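Local atomic coordinates of Tetur07g02040 (Tetranychus urticae, PDB entry 6BDJ), a protein that probably catalyses intradiol ring cleavage of catechol-type aromatic compounds, using a bound ferric iron to insert both atoms of molecular oxygen. Residues 97-102 and 118-123. Sequence-based numbering, arbitrary orientation.
Sequences SGFMDK and FLRGTQ
S97 is held between the side chain of R120 and the ring of F118. Its OG donates to F118 O at 2.6 Å, in the carbonyl plane and on a lone pair, while accepting from R120 NE at 2.8 Å. R120 NH2 also reaches S97 O at 2.8 Å, so two nitrogens grip the residue side-on; a second bond from NE to this oxygen is weak. A chi1 of 66°, the crowded position between backbone N and carbonyl carbon, lets OG meet both partners. S97 CB lies over the centre of the F118 ring, a CH-pi contact 3.5 Å from the centroid. A water accepts from S97 N and donates to F118 O. The contact ties the loop directly after iron ligand Y96 to the lead-in and first residue of strand 120-124, an outermost strand of the sheet in this intradiol dioxygenase fold. An alanine in place of R120 would remove the guanidinium bonds to S97 OG and O and would probably loosen this loop beside the iron site. At the F118 edge, M100 CE sits 3.7 Å from F118 CE2, with the sulfur obliquely placed in a Met-aromatic contact. F99 turns its ring edge to R120 NH2. Farther out, R120 NH1 donates a hydrogen bond to Y45 O, R60 makes a cation-pi contact with F118, and the D114 carboxylate receives the backbone N-H groups of G98 and M100.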
loop_
_atom_site.group_PDB
_atom_site.type_symbol
_atom_site.label_atom_id
_atom_site.label_comp_id
_atom_site.label_asym_id
_atom_site.label_seq_id
_atom_site.Cartn_x
_atom_site.Cartn_y
_atom_site.Cartn_z
ATOM N N SER A 97 -12.251 3.924 0.598
ATOM C CA SER A 97 -12.802 5.275 0.672
ATOM C C SER A 97 -12.893 5.857 -0.721
ATOM O O SER A 97 -12.025 5.604 -1.554
ATOM C CB SER A 97 -11.968 6.144 1.578
ATOM O OG SER A 97 -10.653 6.421 1.116
ATOM N N GLY A 98 -14.007 6.532 -0.995
ATOM C CA GLY A 98 -14.331 6.959 -2.334
ATOM C C GLY A 98 -15.135 5.976 -3.163
ATOM O O GLY A 98 -15.813 6.381 -4.114
ATOM N N PHE A 99 -15.056 4.697 -2.817
ATOM C CA PHE A 99 -15.796 3.634 -3.502
ATOM C C PHE A 99 -16.570 2.817 -2.467
ATOM O O PHE A 99 -16.675 1.615 -2.561
ATOM C CB PHE A 99 -14.784 2.767 -4.270
ATOM C CG PHE A 99 -13.903 3.564 -5.195
ATOM C CD1 PHE A 99 -14.314 3.856 -6.485
ATOM C CD2 PHE A 99 -12.681 4.045 -4.761
ATOM C CE1 PHE A 99 -13.525 4.605 -7.332
ATOM C CE2 PHE A 99 -11.873 4.797 -5.603
ATOM C CZ PHE A 99 -12.301 5.082 -6.892
ATOM N N MET A 100 -17.150 3.507 -1.490
ATOM C CA MET A 100 -17.834 2.861 -0.374
ATOM C C MET A 100 -19.108 2.121 -0.760
ATOM O O MET A 100 -19.554 1.281 0.016
ATOM C CB MET A 100 -18.166 3.874 0.735
ATOM C CG MET A 100 -16.943 4.486 1.384
ATOM S SD MET A 100 -17.344 5.691 2.676
ATOM C CE MET A 100 -17.747 4.630 4.073
ATOM N N ASP A 101 -19.707 2.458 -1.911
ATOM C CA ASP A 101 -20.857 1.763 -2.430
ATOM C C ASP A 101 -20.448 0.537 -3.256
ATOM O O ASP A 101 -21.288 -0.018 -3.953
ATOM C CB ASP A 101 -21.743 2.724 -3.257
ATOM C CG ASP A 101 -21.093 3.134 -4.563
ATOM O OD1 ASP A 101 -19.855 3.337 -4.566
ATOM O OD2 ASP A 101 -21.815 3.254 -5.578
ATOM N N LYS A 102 -19.177 0.121 -3.162
ATOM C CA LYS A 102 -18.607 -1.037 -3.863
ATOM C C LYS A 102 -19.128 -1.187 -5.298
ATOM O O LYS A 102 -19.782 -2.181 -5.608
ATOM C CB LYS A 102 -18.808 -2.350 -3.072
ATOM N N PHE A 118 -10.584 8.170 3.973
ATOM C CA PHE A 118 -9.903 7.409 4.982
ATOM C C PHE A 118 -8.971 6.396 4.318
ATOM O O PHE A 118 -9.221 5.919 3.193
ATOM C CB PHE A 118 -10.878 6.680 5.940
ATOM C CG PHE A 118 -11.841 5.711 5.267
ATOM C CD1 PHE A 118 -11.414 4.489 4.761
ATOM C CD2 PHE A 118 -13.191 6.005 5.185
ATOM C CE1 PHE A 118 -12.301 3.612 4.151
ATOM C CE2 PHE A 118 -14.093 5.134 4.586
ATOM C CZ PHE A 118 -13.645 3.935 4.073
ATOM N N LEU A 119 -7.917 6.092 5.063
ATOM C CA LEU A 119 -6.920 5.136 4.680
ATOM C C LEU A 119 -6.249 5.448 3.338
ATOM O O LEU A 119 -5.861 4.540 2.577
ATOM C CB LEU A 119 -7.509 3.724 4.739
ATOM C CG LEU A 119 -7.924 3.275 6.158
ATOM C CD1 LEU A 119 -8.642 1.935 6.145
ATOM C CD2 LEU A 119 -6.775 3.208 7.150
ATOM N N ARG A 120 -6.079 6.746 3.086
ATOM C CA ARG A 120 -5.326 7.237 1.980
ATOM C C ARG A 120 -4.416 8.289 2.491
ATOM O O ARG A 120 -4.826 9.132 3.315
ATOM C CB ARG A 120 -6.264 7.837 0.945
ATOM C CG ARG A 120 -7.216 6.813 0.338
ATOM C CD ARG A 120 -8.141 7.493 -0.655
ATOM N NE ARG A 120 -8.993 6.436 -1.190
ATOM C CZ ARG A 120 -8.724 5.708 -2.271
ATOM N NH1 ARG A 120 -7.623 5.896 -2.990
ATOM N NH2 ARG A 120 -9.573 4.758 -2.635
ATOM N N GLY A 121 -3.171 8.289 2.036
ATOM C CA GLY A 121 -2.332 9.457 2.322
ATOM C C GLY A 121 -1.106 9.523 1.461
ATOM O O GLY A 121 -0.765 8.536 0.802
ATOM N N THR A 122 -0.444 10.674 1.535
ATOM C CA THR A 122 0.778 10.965 0.830
ATOM C C THR A 122 1.805 11.449 1.814
ATOM O O THR A 122 1.469 12.220 2.709
ATOM C CB THR A 122 0.554 12.074 -0.198
ATOM O OG1 THR A 122 -0.575 11.745 -1.012
ATOM C CG2 THR A 122 1.781 12.234 -1.092
ATOM N N GLN A 123 3.055 11.009 1.665
ATOM C CA GLN A 123 4.182 11.618 2.391
ATOM C C GLN A 123 5.390 11.797 1.449
ATOM O O GLN A 123 5.594 11.016 0.515
ATOM C CB GLN A 123 4.574 10.764 3.591
ATOM C CG GLN A 123 3.541 10.731 4.716
ATOM C CD GLN A 123 3.579 12.007 5.538
ATOM O OE1 GLN A 123 2.886 12.982 5.248
ATOM N NE2 GLN A 123 4.437 12.028 6.519
HETATM O O HOH W 1 -9.496 3.553 1.573
#